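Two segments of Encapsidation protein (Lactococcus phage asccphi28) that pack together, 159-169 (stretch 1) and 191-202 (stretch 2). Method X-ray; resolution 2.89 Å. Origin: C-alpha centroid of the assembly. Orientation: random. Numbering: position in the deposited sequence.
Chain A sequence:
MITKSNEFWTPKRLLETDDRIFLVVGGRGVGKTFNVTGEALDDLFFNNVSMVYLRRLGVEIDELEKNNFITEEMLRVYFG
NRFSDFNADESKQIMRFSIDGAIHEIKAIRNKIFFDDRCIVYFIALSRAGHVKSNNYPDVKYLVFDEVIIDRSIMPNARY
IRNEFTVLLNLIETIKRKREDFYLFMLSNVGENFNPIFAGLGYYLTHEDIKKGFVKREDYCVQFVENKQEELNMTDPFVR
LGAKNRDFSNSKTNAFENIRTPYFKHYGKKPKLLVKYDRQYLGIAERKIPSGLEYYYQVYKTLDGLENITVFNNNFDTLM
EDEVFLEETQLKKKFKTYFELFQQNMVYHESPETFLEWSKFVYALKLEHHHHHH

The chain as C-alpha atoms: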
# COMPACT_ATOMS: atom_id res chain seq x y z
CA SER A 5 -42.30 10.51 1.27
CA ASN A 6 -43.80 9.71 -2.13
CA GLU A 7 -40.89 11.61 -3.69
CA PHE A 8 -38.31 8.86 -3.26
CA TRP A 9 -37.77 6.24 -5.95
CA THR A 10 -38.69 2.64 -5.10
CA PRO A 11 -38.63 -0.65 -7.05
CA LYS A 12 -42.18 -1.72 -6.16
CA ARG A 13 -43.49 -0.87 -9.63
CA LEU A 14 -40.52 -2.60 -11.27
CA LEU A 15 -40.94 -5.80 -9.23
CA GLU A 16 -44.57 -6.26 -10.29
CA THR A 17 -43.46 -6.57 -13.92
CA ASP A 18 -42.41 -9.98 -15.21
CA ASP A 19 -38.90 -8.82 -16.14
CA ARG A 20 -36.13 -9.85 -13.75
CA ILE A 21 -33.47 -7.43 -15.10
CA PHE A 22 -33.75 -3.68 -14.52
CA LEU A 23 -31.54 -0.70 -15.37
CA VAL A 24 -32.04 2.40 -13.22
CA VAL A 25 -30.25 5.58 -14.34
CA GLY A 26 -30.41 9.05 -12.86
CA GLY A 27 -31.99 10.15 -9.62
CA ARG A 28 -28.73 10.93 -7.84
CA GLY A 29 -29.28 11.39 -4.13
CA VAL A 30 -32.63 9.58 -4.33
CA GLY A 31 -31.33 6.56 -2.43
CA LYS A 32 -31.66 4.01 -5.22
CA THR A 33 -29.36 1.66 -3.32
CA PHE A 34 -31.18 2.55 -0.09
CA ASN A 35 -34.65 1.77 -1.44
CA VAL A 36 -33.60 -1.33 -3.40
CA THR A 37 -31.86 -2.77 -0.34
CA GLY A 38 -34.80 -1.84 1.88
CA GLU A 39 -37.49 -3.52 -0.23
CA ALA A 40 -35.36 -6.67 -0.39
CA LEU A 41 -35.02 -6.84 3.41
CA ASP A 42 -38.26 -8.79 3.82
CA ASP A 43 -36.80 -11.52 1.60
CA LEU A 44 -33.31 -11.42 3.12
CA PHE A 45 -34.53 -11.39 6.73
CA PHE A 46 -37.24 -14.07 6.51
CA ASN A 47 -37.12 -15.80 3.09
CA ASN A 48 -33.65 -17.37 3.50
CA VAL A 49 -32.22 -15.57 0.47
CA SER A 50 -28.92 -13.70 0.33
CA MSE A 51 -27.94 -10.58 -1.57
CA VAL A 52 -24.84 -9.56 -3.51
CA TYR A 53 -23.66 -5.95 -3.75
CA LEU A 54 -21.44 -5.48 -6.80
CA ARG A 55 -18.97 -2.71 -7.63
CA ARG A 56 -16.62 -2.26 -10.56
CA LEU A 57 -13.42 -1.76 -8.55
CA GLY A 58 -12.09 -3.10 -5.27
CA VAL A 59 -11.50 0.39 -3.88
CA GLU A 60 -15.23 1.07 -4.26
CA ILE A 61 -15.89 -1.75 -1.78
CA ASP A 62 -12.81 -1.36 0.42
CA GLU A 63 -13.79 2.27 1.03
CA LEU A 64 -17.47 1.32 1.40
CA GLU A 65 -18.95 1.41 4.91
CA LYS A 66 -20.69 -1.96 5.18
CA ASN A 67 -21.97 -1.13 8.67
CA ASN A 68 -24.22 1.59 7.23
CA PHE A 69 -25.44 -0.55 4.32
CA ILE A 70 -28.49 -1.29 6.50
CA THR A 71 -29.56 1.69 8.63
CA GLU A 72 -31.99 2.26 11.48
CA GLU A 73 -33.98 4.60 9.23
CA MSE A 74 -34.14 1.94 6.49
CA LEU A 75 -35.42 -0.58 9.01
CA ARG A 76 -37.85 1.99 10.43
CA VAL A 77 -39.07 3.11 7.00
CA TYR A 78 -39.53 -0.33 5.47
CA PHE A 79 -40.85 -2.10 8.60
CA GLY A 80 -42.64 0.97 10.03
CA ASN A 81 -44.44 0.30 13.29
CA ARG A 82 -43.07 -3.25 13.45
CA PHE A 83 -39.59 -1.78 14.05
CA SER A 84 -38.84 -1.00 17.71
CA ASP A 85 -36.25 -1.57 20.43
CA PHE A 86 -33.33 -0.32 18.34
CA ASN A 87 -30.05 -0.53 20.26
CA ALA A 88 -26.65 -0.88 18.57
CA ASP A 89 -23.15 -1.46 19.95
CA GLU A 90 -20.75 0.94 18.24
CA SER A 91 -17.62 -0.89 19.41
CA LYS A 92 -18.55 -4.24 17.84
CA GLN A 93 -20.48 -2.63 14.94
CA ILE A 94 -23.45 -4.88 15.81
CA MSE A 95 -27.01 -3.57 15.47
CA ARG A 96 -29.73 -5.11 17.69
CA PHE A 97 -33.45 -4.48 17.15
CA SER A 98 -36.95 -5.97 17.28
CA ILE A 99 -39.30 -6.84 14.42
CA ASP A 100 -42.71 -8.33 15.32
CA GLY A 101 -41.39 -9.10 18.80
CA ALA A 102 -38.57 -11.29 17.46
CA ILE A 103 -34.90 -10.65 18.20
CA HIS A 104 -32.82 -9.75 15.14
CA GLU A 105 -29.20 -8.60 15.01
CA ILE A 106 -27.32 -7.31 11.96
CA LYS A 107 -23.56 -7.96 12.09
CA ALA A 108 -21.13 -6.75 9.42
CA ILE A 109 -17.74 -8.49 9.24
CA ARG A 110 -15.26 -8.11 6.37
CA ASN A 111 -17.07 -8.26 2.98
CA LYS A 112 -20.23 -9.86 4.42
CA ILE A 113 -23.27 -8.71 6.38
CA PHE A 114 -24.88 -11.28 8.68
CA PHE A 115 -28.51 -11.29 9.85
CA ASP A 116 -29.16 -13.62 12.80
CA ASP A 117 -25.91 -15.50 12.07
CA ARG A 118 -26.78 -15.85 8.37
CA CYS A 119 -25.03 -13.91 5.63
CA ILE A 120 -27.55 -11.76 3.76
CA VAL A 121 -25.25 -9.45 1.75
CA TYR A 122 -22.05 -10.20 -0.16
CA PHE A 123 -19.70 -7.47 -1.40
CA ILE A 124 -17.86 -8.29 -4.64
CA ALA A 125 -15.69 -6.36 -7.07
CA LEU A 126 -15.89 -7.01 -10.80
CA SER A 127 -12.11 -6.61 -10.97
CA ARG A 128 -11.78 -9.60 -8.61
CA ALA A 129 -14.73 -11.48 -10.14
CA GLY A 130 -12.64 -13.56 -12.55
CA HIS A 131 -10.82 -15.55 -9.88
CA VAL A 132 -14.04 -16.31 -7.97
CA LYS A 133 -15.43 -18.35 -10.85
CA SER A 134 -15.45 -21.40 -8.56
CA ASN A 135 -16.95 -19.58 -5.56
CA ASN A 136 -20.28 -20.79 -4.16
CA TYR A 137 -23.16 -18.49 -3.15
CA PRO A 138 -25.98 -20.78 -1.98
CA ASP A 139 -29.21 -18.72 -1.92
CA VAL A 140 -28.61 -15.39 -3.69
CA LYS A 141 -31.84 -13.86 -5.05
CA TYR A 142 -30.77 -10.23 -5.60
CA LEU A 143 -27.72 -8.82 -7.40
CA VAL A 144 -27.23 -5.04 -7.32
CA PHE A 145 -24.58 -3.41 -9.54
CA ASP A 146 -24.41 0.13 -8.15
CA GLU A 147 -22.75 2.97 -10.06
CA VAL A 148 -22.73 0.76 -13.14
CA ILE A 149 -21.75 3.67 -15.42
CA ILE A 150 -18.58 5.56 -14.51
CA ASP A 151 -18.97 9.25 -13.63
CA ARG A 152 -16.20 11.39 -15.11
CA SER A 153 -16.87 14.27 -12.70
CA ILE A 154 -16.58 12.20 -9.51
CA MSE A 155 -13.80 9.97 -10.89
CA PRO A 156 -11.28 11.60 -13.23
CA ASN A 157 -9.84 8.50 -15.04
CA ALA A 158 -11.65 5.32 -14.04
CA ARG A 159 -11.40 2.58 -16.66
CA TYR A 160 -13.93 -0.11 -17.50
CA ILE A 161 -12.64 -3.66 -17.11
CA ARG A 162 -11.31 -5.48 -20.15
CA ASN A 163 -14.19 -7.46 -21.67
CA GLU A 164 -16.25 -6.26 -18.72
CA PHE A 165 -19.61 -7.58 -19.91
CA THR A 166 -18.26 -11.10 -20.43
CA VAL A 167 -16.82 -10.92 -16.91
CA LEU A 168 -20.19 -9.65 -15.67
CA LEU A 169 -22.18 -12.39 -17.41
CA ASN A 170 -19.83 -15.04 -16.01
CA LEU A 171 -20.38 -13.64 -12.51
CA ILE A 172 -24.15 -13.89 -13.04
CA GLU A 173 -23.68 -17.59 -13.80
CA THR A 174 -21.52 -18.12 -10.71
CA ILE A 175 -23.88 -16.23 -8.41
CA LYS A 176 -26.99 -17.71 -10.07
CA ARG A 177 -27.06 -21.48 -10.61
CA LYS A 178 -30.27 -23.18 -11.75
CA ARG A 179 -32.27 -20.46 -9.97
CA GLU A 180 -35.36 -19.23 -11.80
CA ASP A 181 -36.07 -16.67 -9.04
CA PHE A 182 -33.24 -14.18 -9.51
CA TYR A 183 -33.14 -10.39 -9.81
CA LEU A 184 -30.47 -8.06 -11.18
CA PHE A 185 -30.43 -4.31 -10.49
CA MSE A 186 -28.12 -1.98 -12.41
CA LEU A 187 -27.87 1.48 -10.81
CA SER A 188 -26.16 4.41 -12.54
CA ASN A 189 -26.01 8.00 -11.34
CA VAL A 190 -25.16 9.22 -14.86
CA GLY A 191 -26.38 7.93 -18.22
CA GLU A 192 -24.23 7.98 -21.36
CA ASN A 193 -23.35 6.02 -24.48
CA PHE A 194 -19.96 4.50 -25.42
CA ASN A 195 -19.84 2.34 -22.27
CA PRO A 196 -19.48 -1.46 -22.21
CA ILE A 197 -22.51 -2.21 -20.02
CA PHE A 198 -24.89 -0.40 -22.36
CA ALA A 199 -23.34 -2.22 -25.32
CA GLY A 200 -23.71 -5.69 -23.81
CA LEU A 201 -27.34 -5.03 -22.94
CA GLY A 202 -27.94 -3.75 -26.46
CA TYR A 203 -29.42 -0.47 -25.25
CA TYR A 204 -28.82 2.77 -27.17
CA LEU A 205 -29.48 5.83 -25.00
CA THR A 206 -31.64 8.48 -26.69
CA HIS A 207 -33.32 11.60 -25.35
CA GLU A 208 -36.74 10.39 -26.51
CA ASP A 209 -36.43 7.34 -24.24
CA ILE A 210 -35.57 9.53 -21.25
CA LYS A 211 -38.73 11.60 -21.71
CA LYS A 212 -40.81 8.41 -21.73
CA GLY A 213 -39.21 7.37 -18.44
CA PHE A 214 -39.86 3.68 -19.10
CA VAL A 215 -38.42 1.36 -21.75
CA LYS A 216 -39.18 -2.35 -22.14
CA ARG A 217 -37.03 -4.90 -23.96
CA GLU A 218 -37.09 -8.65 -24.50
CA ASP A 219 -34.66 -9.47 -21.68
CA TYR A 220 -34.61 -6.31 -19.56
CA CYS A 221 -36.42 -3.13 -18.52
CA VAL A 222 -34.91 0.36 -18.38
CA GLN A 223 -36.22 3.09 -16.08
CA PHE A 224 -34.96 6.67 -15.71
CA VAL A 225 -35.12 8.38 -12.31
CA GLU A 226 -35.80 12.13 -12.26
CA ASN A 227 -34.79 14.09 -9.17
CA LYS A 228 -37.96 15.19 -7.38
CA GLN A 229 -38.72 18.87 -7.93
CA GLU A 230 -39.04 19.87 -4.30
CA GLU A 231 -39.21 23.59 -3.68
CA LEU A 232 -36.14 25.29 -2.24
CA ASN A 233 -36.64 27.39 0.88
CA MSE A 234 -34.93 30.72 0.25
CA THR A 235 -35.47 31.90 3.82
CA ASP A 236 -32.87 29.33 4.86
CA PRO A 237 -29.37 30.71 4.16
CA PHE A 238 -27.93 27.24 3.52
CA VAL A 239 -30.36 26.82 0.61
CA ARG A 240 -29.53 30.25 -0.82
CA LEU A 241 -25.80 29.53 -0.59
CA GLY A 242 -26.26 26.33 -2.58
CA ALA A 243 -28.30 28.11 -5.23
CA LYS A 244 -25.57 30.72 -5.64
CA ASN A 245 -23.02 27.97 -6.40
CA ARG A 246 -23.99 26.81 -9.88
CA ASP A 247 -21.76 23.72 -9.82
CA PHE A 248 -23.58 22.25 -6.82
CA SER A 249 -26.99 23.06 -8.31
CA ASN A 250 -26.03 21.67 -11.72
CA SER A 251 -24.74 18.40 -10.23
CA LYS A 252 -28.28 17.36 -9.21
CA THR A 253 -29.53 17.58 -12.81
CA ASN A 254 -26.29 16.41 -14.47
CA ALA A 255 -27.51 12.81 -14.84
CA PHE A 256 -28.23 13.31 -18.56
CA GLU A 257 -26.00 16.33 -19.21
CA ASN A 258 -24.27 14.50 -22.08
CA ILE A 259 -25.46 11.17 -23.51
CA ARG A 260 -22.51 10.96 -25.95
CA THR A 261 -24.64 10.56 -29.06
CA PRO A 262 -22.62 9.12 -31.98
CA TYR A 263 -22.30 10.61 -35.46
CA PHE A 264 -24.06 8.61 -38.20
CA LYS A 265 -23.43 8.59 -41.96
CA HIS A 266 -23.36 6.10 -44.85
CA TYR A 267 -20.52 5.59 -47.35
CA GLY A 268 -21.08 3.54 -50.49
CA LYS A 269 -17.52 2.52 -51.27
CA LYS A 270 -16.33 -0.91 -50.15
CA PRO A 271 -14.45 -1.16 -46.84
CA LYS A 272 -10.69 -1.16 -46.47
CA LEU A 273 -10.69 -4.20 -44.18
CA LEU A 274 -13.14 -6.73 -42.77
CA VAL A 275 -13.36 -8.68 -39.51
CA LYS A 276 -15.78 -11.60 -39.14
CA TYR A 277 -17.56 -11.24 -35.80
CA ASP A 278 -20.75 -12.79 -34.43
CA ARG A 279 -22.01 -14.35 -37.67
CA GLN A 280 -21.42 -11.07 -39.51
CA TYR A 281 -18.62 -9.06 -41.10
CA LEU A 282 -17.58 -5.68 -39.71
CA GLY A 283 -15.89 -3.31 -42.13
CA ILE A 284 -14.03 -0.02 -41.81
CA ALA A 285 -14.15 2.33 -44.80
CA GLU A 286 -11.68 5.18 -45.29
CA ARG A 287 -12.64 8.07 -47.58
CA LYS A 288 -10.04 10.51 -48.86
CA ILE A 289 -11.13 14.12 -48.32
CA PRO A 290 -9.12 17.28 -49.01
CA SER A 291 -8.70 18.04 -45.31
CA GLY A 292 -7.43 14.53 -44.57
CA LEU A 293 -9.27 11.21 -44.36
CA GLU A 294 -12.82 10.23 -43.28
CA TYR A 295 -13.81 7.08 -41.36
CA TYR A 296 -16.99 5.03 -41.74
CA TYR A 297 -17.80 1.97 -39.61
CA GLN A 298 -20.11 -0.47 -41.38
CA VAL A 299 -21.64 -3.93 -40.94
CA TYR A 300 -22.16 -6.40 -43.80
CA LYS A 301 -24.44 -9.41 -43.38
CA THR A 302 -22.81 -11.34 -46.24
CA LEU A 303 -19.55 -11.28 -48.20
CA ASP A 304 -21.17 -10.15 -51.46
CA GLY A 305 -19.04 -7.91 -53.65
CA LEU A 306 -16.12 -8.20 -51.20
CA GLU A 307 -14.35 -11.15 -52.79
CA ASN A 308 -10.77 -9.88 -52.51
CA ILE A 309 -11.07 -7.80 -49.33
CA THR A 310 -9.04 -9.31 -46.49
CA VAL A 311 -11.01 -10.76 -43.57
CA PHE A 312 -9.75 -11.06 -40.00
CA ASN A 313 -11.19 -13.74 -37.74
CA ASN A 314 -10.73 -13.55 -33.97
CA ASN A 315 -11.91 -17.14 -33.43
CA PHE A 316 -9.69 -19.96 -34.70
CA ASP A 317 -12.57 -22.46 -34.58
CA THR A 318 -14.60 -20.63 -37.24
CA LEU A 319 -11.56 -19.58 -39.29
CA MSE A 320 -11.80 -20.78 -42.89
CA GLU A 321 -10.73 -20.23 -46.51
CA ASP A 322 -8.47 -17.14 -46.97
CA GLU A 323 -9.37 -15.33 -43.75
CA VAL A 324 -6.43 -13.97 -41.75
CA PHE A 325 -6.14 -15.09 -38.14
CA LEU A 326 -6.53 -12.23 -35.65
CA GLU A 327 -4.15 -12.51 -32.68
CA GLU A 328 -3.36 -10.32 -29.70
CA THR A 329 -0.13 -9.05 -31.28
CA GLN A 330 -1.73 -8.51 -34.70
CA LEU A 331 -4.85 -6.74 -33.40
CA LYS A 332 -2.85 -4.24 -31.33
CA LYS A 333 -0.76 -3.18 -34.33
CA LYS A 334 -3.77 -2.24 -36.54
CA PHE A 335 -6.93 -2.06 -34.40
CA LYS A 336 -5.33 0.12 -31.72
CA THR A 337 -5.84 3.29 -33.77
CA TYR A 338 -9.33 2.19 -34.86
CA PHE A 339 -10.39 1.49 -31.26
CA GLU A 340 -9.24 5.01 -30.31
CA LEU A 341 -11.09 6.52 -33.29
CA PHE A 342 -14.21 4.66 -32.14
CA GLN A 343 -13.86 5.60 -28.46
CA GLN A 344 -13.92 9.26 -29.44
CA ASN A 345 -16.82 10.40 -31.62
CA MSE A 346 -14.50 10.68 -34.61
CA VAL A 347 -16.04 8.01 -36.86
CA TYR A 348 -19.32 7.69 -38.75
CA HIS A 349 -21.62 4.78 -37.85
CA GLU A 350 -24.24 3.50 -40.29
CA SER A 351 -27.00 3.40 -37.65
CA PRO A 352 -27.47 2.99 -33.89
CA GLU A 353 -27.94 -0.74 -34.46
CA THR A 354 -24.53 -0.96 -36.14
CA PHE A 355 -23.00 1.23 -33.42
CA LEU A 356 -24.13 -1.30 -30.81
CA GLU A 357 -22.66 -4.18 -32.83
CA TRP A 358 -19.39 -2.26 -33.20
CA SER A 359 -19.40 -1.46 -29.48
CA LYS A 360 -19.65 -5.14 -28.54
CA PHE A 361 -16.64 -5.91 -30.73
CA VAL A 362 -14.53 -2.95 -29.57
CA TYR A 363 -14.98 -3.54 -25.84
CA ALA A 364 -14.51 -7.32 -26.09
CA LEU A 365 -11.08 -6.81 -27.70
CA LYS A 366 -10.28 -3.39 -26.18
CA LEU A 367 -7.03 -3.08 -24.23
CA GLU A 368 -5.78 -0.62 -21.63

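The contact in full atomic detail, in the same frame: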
# COMPACT_ATOMS: atom_id res chain seq x y z
N ARG A 159 -11.34 3.37 -15.43
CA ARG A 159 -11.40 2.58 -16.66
C ARG A 159 -12.32 1.38 -16.47
O ARG A 159 -12.29 0.72 -15.43
CB ARG A 159 -10.01 2.09 -17.06
CG ARG A 159 -9.00 3.18 -17.40
CD ARG A 159 -7.61 2.56 -17.45
NE ARG A 159 -6.60 3.45 -18.02
CZ ARG A 159 -5.33 3.10 -18.20
NH1 ARG A 159 -4.91 1.89 -17.84
NH2 ARG A 159 -4.47 3.96 -18.73
N TYR A 160 -13.14 1.11 -17.49
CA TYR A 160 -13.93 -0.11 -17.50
C TYR A 160 -13.00 -1.32 -17.60
O TYR A 160 -11.88 -1.23 -18.12
CB TYR A 160 -14.91 -0.10 -18.67
CG TYR A 160 -15.94 1.00 -18.58
CD1 TYR A 160 -15.78 2.20 -19.27
CD2 TYR A 160 -17.08 0.85 -17.80
CE1 TYR A 160 -16.72 3.21 -19.18
CE2 TYR A 160 -18.03 1.85 -17.71
CZ TYR A 160 -17.84 3.03 -18.40
OH TYR A 160 -18.78 4.03 -18.31
N ILE A 161 -13.47 -2.46 -17.09
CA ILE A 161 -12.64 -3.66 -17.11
C ILE A 161 -12.58 -4.22 -18.52
O ILE A 161 -13.51 -4.06 -19.33
CB ILE A 161 -13.19 -4.71 -16.12
CG1 ILE A 161 -13.39 -4.09 -14.74
CG2 ILE A 161 -12.23 -5.90 -16.03
CD1 ILE A 161 -14.11 -4.99 -13.77
N ARG A 162 -11.46 -4.85 -18.85
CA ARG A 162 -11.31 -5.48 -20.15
C ARG A 162 -12.35 -6.58 -20.32
O ARG A 162 -12.47 -7.46 -19.47
CB ARG A 162 -9.90 -6.06 -20.30
CG ARG A 162 -8.79 -5.08 -19.97
N ASN A 163 -13.11 -6.51 -21.41
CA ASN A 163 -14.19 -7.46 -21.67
C ASN A 163 -15.13 -7.53 -20.46
O ASN A 163 -15.50 -8.60 -19.98
CB ASN A 163 -13.63 -8.84 -22.01
CG ASN A 163 -14.61 -9.70 -22.79
OD1 ASN A 163 -15.64 -9.20 -23.27
ND2 ASN A 163 -14.30 -10.98 -22.93
N GLU A 164 -15.51 -6.34 -19.97
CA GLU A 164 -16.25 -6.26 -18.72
C GLU A 164 -17.55 -7.05 -18.78
O GLU A 164 -17.88 -7.78 -17.84
CB GLU A 164 -16.54 -4.79 -18.39
CG GLU A 164 -17.54 -4.59 -17.27
CD GLU A 164 -17.34 -3.28 -16.54
OE1 GLU A 164 -16.18 -2.86 -16.36
OE2 GLU A 164 -18.35 -2.65 -16.16
N PHE A 165 -18.31 -6.94 -19.88
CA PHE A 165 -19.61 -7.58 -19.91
C PHE A 165 -19.49 -9.10 -19.87
O PHE A 165 -20.31 -9.78 -19.25
CB PHE A 165 -20.40 -7.16 -21.15
CG PHE A 165 -21.88 -7.15 -20.93
CD1 PHE A 165 -22.48 -6.13 -20.22
CD2 PHE A 165 -22.68 -8.17 -21.42
CE1 PHE A 165 -23.84 -6.12 -20.01
CE2 PHE A 165 -24.05 -8.17 -21.22
CZ PHE A 165 -24.63 -7.14 -20.51
N THR A 166 -18.47 -9.66 -20.53
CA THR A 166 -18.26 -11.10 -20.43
C THR A 166 -17.92 -11.49 -19.00
O THR A 166 -18.40 -12.52 -18.50
CB THR A 166 -17.15 -11.54 -21.38
OG1 THR A 166 -17.53 -11.24 -22.73
CG2 THR A 166 -16.90 -13.04 -21.25
N VAL A 167 -17.12 -10.67 -18.32
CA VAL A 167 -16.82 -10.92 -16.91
C VAL A 167 -18.09 -10.80 -16.08
O VAL A 167 -18.33 -11.59 -15.15
CB VAL A 167 -15.72 -9.96 -16.42
CG1 VAL A 167 -15.48 -10.14 -14.93
CG2 VAL A 167 -14.43 -10.19 -17.20
N LEU A 168 -18.93 -9.82 -16.40
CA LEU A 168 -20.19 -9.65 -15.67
C LEU A 168 -21.10 -10.85 -15.88
O LEU A 168 -21.64 -11.41 -14.91
CB LEU A 168 -20.88 -8.36 -16.11
CG LEU A 168 -22.26 -8.08 -15.53
CD1 LEU A 168 -22.30 -8.31 -14.03
CD2 LEU A 168 -22.68 -6.65 -15.86
N LEU A 169 -21.29 -11.27 -17.13
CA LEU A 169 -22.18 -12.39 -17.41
C LEU A 169 -21.69 -13.66 -16.73
O LEU A 169 -22.49 -14.46 -16.23
CB LEU A 169 -22.31 -12.60 -18.92
CG LEU A 169 -23.14 -11.55 -19.68
CD1 LEU A 169 -23.10 -11.84 -21.17
CD2 LEU A 169 -24.58 -11.51 -19.19
N GLY A 191 -26.08 8.74 -17.05
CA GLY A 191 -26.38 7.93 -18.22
C GLY A 191 -25.75 8.44 -19.50
O GLY A 191 -25.99 9.58 -19.91
N GLU A 192 -24.94 7.60 -20.15
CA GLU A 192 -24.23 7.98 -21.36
C GLU A 192 -24.02 6.77 -22.26
O GLU A 192 -24.17 5.63 -21.83
CB GLU A 192 -22.87 8.61 -21.03
CG GLU A 192 -21.95 7.64 -20.32
CD GLU A 192 -20.54 8.17 -20.16
OE1 GLU A 192 -20.37 9.41 -20.16
OE2 GLU A 192 -19.61 7.35 -20.04
N ASN A 193 -23.70 7.05 -23.52
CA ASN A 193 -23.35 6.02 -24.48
C ASN A 193 -21.84 5.78 -24.46
O ASN A 193 -21.10 6.41 -23.71
CB ASN A 193 -23.84 6.43 -25.87
CG ASN A 193 -25.33 6.21 -26.04
OD1 ASN A 193 -25.85 5.11 -25.83
ND2 ASN A 193 -26.04 7.27 -26.40
N PHE A 194 -21.38 4.83 -25.29
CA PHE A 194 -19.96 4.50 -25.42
C PHE A 194 -19.42 3.86 -24.14
O PHE A 194 -18.24 4.04 -23.80
CB PHE A 194 -19.13 5.73 -25.78
CG PHE A 194 -19.29 6.19 -27.21
CD1 PHE A 194 -18.51 5.66 -28.23
CD2 PHE A 194 -20.23 7.15 -27.53
CE1 PHE A 194 -18.66 6.10 -29.53
CE2 PHE A 194 -20.39 7.59 -28.83
CZ PHE A 194 -19.61 7.06 -29.83
N ASN A 195 -20.25 3.10 -23.44
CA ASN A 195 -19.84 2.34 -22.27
C ASN A 195 -20.13 0.86 -22.48
O ASN A 195 -21.11 0.51 -23.14
CB ASN A 195 -20.56 2.84 -21.00
CG ASN A 195 -22.05 2.60 -21.05
OD1 ASN A 195 -22.52 1.50 -20.75
ND2 ASN A 195 -22.81 3.62 -21.42
N PRO A 196 -19.30 -0.03 -21.92
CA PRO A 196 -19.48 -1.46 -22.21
C PRO A 196 -20.80 -2.05 -21.73
O PRO A 196 -21.39 -2.88 -22.42
CB PRO A 196 -18.28 -2.11 -21.50
CG PRO A 196 -17.93 -1.14 -20.40
CD PRO A 196 -18.17 0.22 -21.00
N ILE A 197 -21.28 -1.63 -20.55
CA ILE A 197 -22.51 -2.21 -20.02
C ILE A 197 -23.68 -1.93 -20.95
O ILE A 197 -24.50 -2.82 -21.23
CB ILE A 197 -22.78 -1.69 -18.60
CG1 ILE A 197 -21.64 -2.08 -17.65
CG2 ILE A 197 -24.11 -2.23 -18.08
CD1 ILE A 197 -21.32 -3.57 -17.63
N PHE A 198 -23.80 -0.69 -21.45
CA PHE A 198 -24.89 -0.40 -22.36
C PHE A 198 -24.76 -1.20 -23.65
O PHE A 198 -25.78 -1.57 -24.26
CB PHE A 198 -24.97 1.09 -22.68
CG PHE A 198 -25.80 1.88 -21.68
CD1 PHE A 198 -25.88 1.47 -20.36
CD2 PHE A 198 -26.54 2.97 -22.09
CE1 PHE A 198 -26.64 2.18 -19.45
CE2 PHE A 198 -27.31 3.68 -21.18
CZ PHE A 198 -27.36 3.27 -19.86
N ALA A 199 -23.53 -1.46 -24.10
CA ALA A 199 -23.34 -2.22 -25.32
C ALA A 199 -23.76 -3.68 -25.14
O ALA A 199 -24.50 -4.23 -25.97
CB ALA A 199 -21.87 -2.15 -25.76
N GLY A 200 -23.33 -4.31 -24.05
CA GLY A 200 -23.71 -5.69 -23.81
C GLY A 200 -25.21 -5.88 -23.71
O GLY A 200 -25.76 -6.85 -24.24
N LEU A 201 -25.88 -4.96 -23.03
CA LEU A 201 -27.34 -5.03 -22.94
C LEU A 201 -27.98 -4.87 -24.31
O LEU A 201 -29.03 -5.46 -24.57
CB LEU A 201 -27.86 -3.95 -21.99
CG LEU A 201 -27.62 -4.16 -20.50
CD1 LEU A 201 -28.17 -2.97 -19.71
CD2 LEU A 201 -28.24 -5.46 -20.02
N GLY A 202 -27.35 -4.10 -25.19
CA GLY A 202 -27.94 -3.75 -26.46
C GLY A 202 -28.75 -2.48 -26.44
O GLY A 202 -29.52 -2.25 -27.39

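Two aromatic rings of stretch 1 reach across to the short helix 196-201 of stretch 2, and no hydrogen bond joins the two stretches. The contact is made by packing. The helices 164-169 and 196-201 cross at 67°, with their axes 9.4 Å apart at closest approach.

Phe165 is the main bump. Its ring lies over Gly200, whose CA sits 3.5 Å from the centroid of the Phe165 ring, almost on the ring normal. This is a CH-pi contact. The hollow exists because Gly200 has no side chain: a CB placed there would fall 2.2 Å from Phe165 CG, a clash. Ile197 and Leu201 also border the ring. Phe165 CD1 lies 3.8 Å from Ile197 CD1, and Phe165 CZ lies 4.0 Å from Leu201 CD2.

Tyr160 meets the start of the same helix. Pro196 CD stands 3.4 Å from the centroid of the Tyr160 ring, a second CH-pi contact over a face. The ring's hydroxyl end extends past the proline, bringing Tyr160 OH to 3.4 Å from Asn195 CB.

Ile197 points sideways, but its end comes nearer to stretch 1. Ile197 CD1 also touches Leu168 CD2 at 3.8 Å and Glu164 OE2 at 3.4 Å. Glu164 OE1 accepts a hydrogen bond from Ile161 N at 2.8 Å. Asn195 OD1 caps helix 196-201, accepting from Phe198 N at 2.6 Å.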